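Local coordinates for uncharacterized protein (Corynebacterium glutamicum, PDB 2NSF) that probably catalyses the mycothiol-dependent isomerization of maleylpyruvate, using a zinc ion held in its helical N-terminal domain, at residues A[72-83]-A[157-168]. Sequence-based numbering, arbitrary orientation.
With ZN (zinc ion), chain E; SO4 (sulfate ion), chain B; SO4 (sulfate ion), chain C.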
loop_
_atom_site.group_PDB
_atom_site.type_symbol
_atom_site.label_atom_id
_atom_site.label_comp_id
_atom_site.label_asym_id
_atom_site.label_seq_id
_atom_site.Cartn_x
_atom_site.Cartn_y
_atom_site.Cartn_z
ATOM N N HIS A 72 9.276 -7.954 3.232
ATOM C CA HIS A 72 7.826 -7.858 3.097
ATOM C C HIS A 72 7.370 -7.476 1.700
ATOM O O HIS A 72 6.441 -8.075 1.155
ATOM C CB HIS A 72 7.247 -6.835 4.088
ATOM C CG HIS A 72 5.835 -6.447 3.820
ATOM N ND1 HIS A 72 4.883 -7.353 3.463
ATOM C CD2 HIS A 72 5.229 -5.243 3.893
ATOM C CE1 HIS A 72 3.721 -6.738 3.308
ATOM N NE2 HIS A 72 3.900 -5.455 3.562
ATOM N N VAL A 73 8.010 -6.468 1.112
ATOM C CA VAL A 73 7.631 -6.036 -0.226
ATOM C C VAL A 73 7.779 -7.182 -1.224
ATOM O O VAL A 73 6.937 -7.360 -2.105
ATOM C CB VAL A 73 8.463 -4.792 -0.668
ATOM C CG1 VAL A 73 8.178 -4.439 -2.136
ATOM C CG2 VAL A 73 8.101 -3.610 0.219
ATOM N N ALA A 74 8.830 -7.988 -1.066
ATOM C CA ALA A 74 9.044 -9.116 -1.966
ATOM C C ALA A 74 7.989 -10.194 -1.733
ATOM O O ALA A 74 7.428 -10.733 -2.684
ATOM C CB ALA A 74 10.449 -9.701 -1.766
ATOM N N TYR A 75 7.720 -10.513 -0.469
ATOM C CA TYR A 75 6.727 -11.543 -0.177
ATOM C C TYR A 75 5.332 -11.108 -0.624
ATOM O O TYR A 75 4.480 -11.942 -0.935
ATOM C CB TYR A 75 6.756 -11.907 1.313
ATOM C CG TYR A 75 8.060 -12.570 1.718
ATOM C CD1 TYR A 75 8.566 -13.644 0.987
ATOM C CD2 TYR A 75 8.798 -12.108 2.809
ATOM C CE1 TYR A 75 9.779 -14.248 1.324
ATOM C CE2 TYR A 75 10.022 -12.708 3.158
ATOM C CZ TYR A 75 10.499 -13.774 2.406
ATOM O OH TYR A 75 11.698 -14.370 2.728
ATOM N N ASN A 76 5.098 -9.800 -0.661
ATOM C CA ASN A 76 3.809 -9.302 -1.121
ATOM C C ASN A 76 3.712 -9.545 -2.626
ATOM O O ASN A 76 2.667 -9.951 -3.122
ATOM C CB ASN A 76 3.657 -7.808 -0.790
ATOM C CG ASN A 76 2.485 -7.165 -1.508
ATOM O OD1 ASN A 76 2.638 -6.640 -2.609
ATOM N ND2 ASN A 76 1.303 -7.217 -0.895
ATOM N N ALA A 77 4.801 -9.313 -3.359
ATOM C CA ALA A 77 4.787 -9.545 -4.801
ATOM C C ALA A 77 4.455 -11.013 -5.057
ATOM O O ALA A 77 3.662 -11.339 -5.936
ATOM C CB ALA A 77 6.143 -9.197 -5.416
ATOM N N ILE A 78 5.078 -11.892 -4.280
ATOM C CA ILE A 78 4.844 -13.326 -4.410
ATOM C C ILE A 78 3.382 -13.662 -4.095
ATOM O O ILE A 78 2.759 -14.467 -4.787
ATOM C CB ILE A 78 5.782 -14.111 -3.467
ATOM C CG1 ILE A 78 7.222 -14.008 -3.980
ATOM C CG2 ILE A 78 5.336 -15.570 -3.366
ATOM C CD1 ILE A 78 8.276 -14.519 -3.002
ATOM N N ALA A 79 2.835 -13.029 -3.060
ATOM C CA ALA A 79 1.451 -13.274 -2.673
ATOM C C ALA A 79 0.489 -12.855 -3.781
ATOM O O ALA A 79 -0.527 -13.515 -4.016
ATOM C CB ALA A 79 1.129 -12.534 -1.379
ATOM N N LEU A 80 0.810 -11.763 -4.471
ATOM C CA LEU A 80 -0.038 -11.286 -5.552
ATOM C C LEU A 80 0.076 -12.207 -6.762
ATOM O O LEU A 80 -0.862 -12.334 -7.549
ATOM C CB LEU A 80 0.332 -9.842 -5.921
ATOM C CG LEU A 80 0.027 -8.826 -4.811
ATOM C CD1 LEU A 80 0.406 -7.431 -5.284
ATOM C CD2 LEU A 80 -1.458 -8.871 -4.446
ATOM N N CYS A 81 1.230 -12.851 -6.911
ATOM C CA CYS A 81 1.415 -13.798 -8.005
ATOM C C CYS A 81 0.441 -14.949 -7.798
ATOM O O CYS A 81 -0.132 -15.463 -8.754
ATOM C CB CYS A 81 2.836 -14.354 -8.019
ATOM S SG CYS A 81 4.048 -13.271 -8.778
ATOM N N ASN A 82 0.259 -15.353 -6.545
ATOM C CA ASN A 82 -0.658 -16.445 -6.239
ATOM C C ASN A 82 -2.064 -16.114 -6.716
ATOM O O ASN A 82 -2.733 -16.952 -7.329
ATOM C CB ASN A 82 -0.680 -16.742 -4.737
ATOM C CG ASN A 82 0.591 -17.414 -4.260
ATOM O OD1 ASN A 82 1.297 -18.059 -5.043
ATOM N ND2 ASN A 82 0.884 -17.285 -2.972
ATOM N N LEU A 83 -2.513 -14.892 -6.447
ATOM C CA LEU A 83 -3.846 -14.481 -6.868
ATOM C C LEU A 83 -3.961 -14.477 -8.386
ATOM O O LEU A 83 -5.006 -14.829 -8.935
ATOM C CB LEU A 83 -4.189 -13.093 -6.314
ATOM C CG LEU A 83 -4.264 -12.964 -4.788
ATOM C CD1 LEU A 83 -4.742 -11.561 -4.422
ATOM C CD2 LEU A 83 -5.218 -14.009 -4.217
ATOM N N THR A 157 -5.121 -6.667 -7.927
ATOM C CA THR A 157 -3.706 -6.804 -7.576
ATOM C C THR A 157 -2.893 -5.617 -8.075
ATOM O O THR A 157 -1.851 -5.297 -7.512
ATOM C CB THR A 157 -3.082 -8.097 -8.150
ATOM O OG1 THR A 157 -3.143 -8.070 -9.582
ATOM C CG2 THR A 157 -3.816 -9.326 -7.624
ATOM N N LEU A 158 -3.363 -4.967 -9.134
ATOM C CA LEU A 158 -2.657 -3.806 -9.662
ATOM C C LEU A 158 -2.743 -2.681 -8.630
ATOM O O LEU A 158 -1.771 -1.963 -8.392
ATOM C CB LEU A 158 -3.279 -3.362 -10.988
ATOM C CG LEU A 158 -3.195 -4.376 -12.137
ATOM C CD1 LEU A 158 -4.061 -3.902 -13.289
ATOM C CD2 LEU A 158 -1.744 -4.552 -12.583
ATOM N N TRP A 159 -3.911 -2.542 -8.013
ATOM C CA TRP A 159 -4.123 -1.521 -6.992
ATOM C C TRP A 159 -3.395 -1.914 -5.711
ATOM O O TRP A 159 -2.710 -1.102 -5.085
ATOM C CB TRP A 159 -5.621 -1.370 -6.700
ATOM C CG TRP A 159 -5.923 -0.642 -5.409
ATOM C CD1 TRP A 159 -6.612 -1.131 -4.338
ATOM C CD2 TRP A 159 -5.536 0.695 -5.058
ATOM N NE1 TRP A 159 -6.681 -0.187 -3.341
ATOM C CE2 TRP A 159 -6.028 0.945 -3.757
ATOM C CE3 TRP A 159 -4.823 1.709 -5.716
ATOM C CZ2 TRP A 159 -5.832 2.164 -3.096
ATOM C CZ3 TRP A 159 -4.627 2.929 -5.055
ATOM C CH2 TRP A 159 -5.131 3.141 -3.761
ATOM N N MET A 160 -3.545 -3.173 -5.322
ATOM C CA MET A 160 -2.906 -3.655 -4.105
ATOM C C MET A 160 -1.395 -3.473 -4.157
ATOM O O MET A 160 -0.786 -3.025 -3.186
ATOM C CB MET A 160 -3.257 -5.127 -3.890
ATOM C CG MET A 160 -4.733 -5.356 -3.619
ATOM S SD MET A 160 -5.217 -7.070 -3.869
ATOM C CE MET A 160 -4.667 -7.793 -2.349
ATOM N N ARG A 161 -0.786 -3.811 -5.285
ATOM C CA ARG A 161 0.659 -3.655 -5.400
ATOM C C ARG A 161 1.030 -2.172 -5.376
ATOM O O ARG A 161 2.026 -1.791 -4.760
ATOM C CB ARG A 161 1.176 -4.308 -6.680
ATOM C CG ARG A 161 2.701 -4.273 -6.818
ATOM C CD ARG A 161 3.395 -4.997 -5.660
ATOM N NE ARG A 161 4.834 -5.106 -5.886
ATOM C CZ ARG A 161 5.702 -5.574 -4.993
ATOM N NH1 ARG A 161 5.285 -5.981 -3.801
ATOM N NH2 ARG A 161 6.994 -5.631 -5.292
ATOM N N SER A 162 0.233 -1.339 -6.036
ATOM C CA SER A 162 0.502 0.097 -6.055
ATOM C C SER A 162 0.531 0.674 -4.637
ATOM O O SER A 162 1.400 1.486 -4.316
ATOM C CB SER A 162 -0.550 0.834 -6.897
ATOM O OG SER A 162 -0.422 0.511 -8.276
ATOM N N ARG A 163 -0.417 0.273 -3.787
ATOM C CA ARG A 163 -0.433 0.772 -2.410
ATOM C C ARG A 163 0.892 0.446 -1.732
ATOM O O ARG A 163 1.474 1.271 -1.030
ATOM C CB ARG A 163 -1.546 0.119 -1.581
ATOM C CG ARG A 163 -2.956 0.431 -2.003
ATOM C CD ARG A 163 -3.946 -0.162 -0.999
ATOM N NE ARG A 163 -3.668 -1.574 -0.730
ATOM C CZ ARG A 163 -4.596 -2.467 -0.404
ATOM N NH1 ARG A 163 -5.868 -2.093 -0.301
ATOM N NH2 ARG A 163 -4.261 -3.736 -0.206
ATOM N N GLU A 164 1.352 -0.782 -1.941
ATOM C CA GLU A 164 2.591 -1.237 -1.334
ATOM C C GLU A 164 3.828 -0.482 -1.790
ATOM O O GLU A 164 4.565 0.060 -0.966
ATOM C CB GLU A 164 2.807 -2.726 -1.622
ATOM C CG GLU A 164 1.746 -3.654 -1.057
ATOM C CD GLU A 164 1.689 -3.643 0.455
ATOM O OE1 GLU A 164 2.755 -3.599 1.108
ATOM O OE2 GLU A 164 0.569 -3.701 1.001
ATOM N N VAL A 165 4.069 -0.452 -3.096
ATOM C CA VAL A 165 5.269 0.203 -3.595
ATOM C C VAL A 165 5.325 1.715 -3.417
ATOM O O VAL A 165 6.379 2.254 -3.089
ATOM C CB VAL A 165 5.534 -0.155 -5.086
ATOM C CG1 VAL A 165 5.906 -1.632 -5.201
ATOM C CG2 VAL A 165 4.313 0.149 -5.937
ATOM N N TRP A 166 4.207 2.406 -3.614
ATOM C CA TRP A 166 4.226 3.856 -3.457
ATOM C C TRP A 166 4.364 4.288 -2.008
ATOM O O TRP A 166 5.024 5.287 -1.716
ATOM C CB TRP A 166 2.974 4.491 -4.072
ATOM C CG TRP A 166 3.010 4.554 -5.569
ATOM C CD1 TRP A 166 2.310 3.775 -6.443
ATOM C CD2 TRP A 166 3.795 5.451 -6.370
ATOM N NE1 TRP A 166 2.605 4.133 -7.739
ATOM C CE2 TRP A 166 3.515 5.158 -7.722
ATOM C CE3 TRP A 166 4.710 6.472 -6.072
ATOM C CZ2 TRP A 166 4.117 5.851 -8.783
ATOM C CZ3 TRP A 166 5.314 7.165 -7.131
ATOM C CH2 TRP A 166 5.012 6.848 -8.468
ATOM N N ILE A 167 3.753 3.543 -1.091
ATOM C CA ILE A 167 3.848 3.899 0.310
ATOM C C ILE A 167 5.118 3.362 0.962
ATOM O O ILE A 167 5.787 4.086 1.696
ATOM C CB ILE A 167 2.634 3.408 1.118
ATOM C CG1 ILE A 167 1.355 4.059 0.572
ATOM C CG2 ILE A 167 2.824 3.757 2.590
ATOM C CD1 ILE A 167 0.073 3.552 1.215
ATOM N N HIS A 168 5.460 2.102 0.712
ATOM C CA HIS A 168 6.670 1.566 1.321
ATOM C C HIS A 168 7.926 2.243 0.794
ATOM O O HIS A 168 8.986 2.145 1.406
ATOM C CB HIS A 168 6.742 0.046 1.158
ATOM C CG HIS A 168 5.773 -0.682 2.039
ATOM N ND1 HIS A 168 5.512 -0.282 3.329
ATOM C CD2 HIS A 168 5.002 -1.771 1.818
ATOM C CE1 HIS A 168 4.616 -1.089 3.869
ATOM N NE2 HIS A 168 4.292 -2.001 2.972
HETATM ZN ZN ZN E . 2.835 -3.545 3.234
HETATM S S SO4 B . -7.265 -5.357 1.241
HETATM O O1 SO4 B . -8.363 -6.341 1.288
HETATM O O2 SO4 B . -6.008 -6.030 0.891
HETATM O O3 SO4 B . -7.130 -4.732 2.563
HETATM O O4 SO4 B . -7.561 -4.335 0.225
HETATM S S SO4 C . -0.163 -7.989 2.813
HETATM O O1 SO4 C . 0.680 -7.190 3.719
HETATM O O2 SO4 C . -0.683 -9.153 3.557
HETATM O O3 SO4 C . -1.302 -7.174 2.335
HETATM O O4 SO4 C . 0.629 -8.435 1.658
HETATM O O HOH W 1 0.926 -4.596 3.437
HETATM O O HOH W 2 1.303 -1.670 3.473
#
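His-72, Glu-164 and His-168 meet at a zinc ion that joins one helix to the other. The metal is bound by His-72 NE2 at 2.2 Å, and by Glu-164 OE1 and His-168 NE2 at 2.1 Å each; two waters and a ligand from elsewhere in the structure complete the coordination. The His-72 ring and the Glu-164 carboxylate stand nearly perpendicular, their planes 81° apart. Glu-164 OE2 does not bind the zinc directly but accepts hydrogen bonds from both waters. The helices run antiparallel, with segment axes 10.6 Å apart, as neighbours in the helical bundle of the mycothiol maleylpyruvate isomerase N-terminal domain.

One turn on from His-72, Asn-76 lies against the CG of Glu-164 and spends its amide in two directions. Its OD1 takes Arg-161 NH1 on a lone pair at 3.0 Å, with amide and guanidinium almost coplanar, while ND2 donates to a sulfate, probably from the crystallisation liquor. The same NH1 gives a straighter bond (165°) to Val-73 O, 2.7 Å away, which also accepts from Ala-77 N across the opposite face of its carbonyl plane. A bend at chi2 (60°) carries Arg-161 into the hole formed by Val-73, Asn-76, Ala-77 and Leu-80, and the methyls of Ala-77 and Val-165 pack on opposite faces of its guanidinium.

Farther from the zinc the contact becomes apolar: Leu-80 CD1 rests on Arg-161 CB at 3.5 Å, and its CD2 touches Met-160 CE and Thr-157 CG2. In the second shell, Asp-171 accepts a hydrogen bond from His-168 ND1, which, with the zinc bond at NE2, would hold the ring's rotation.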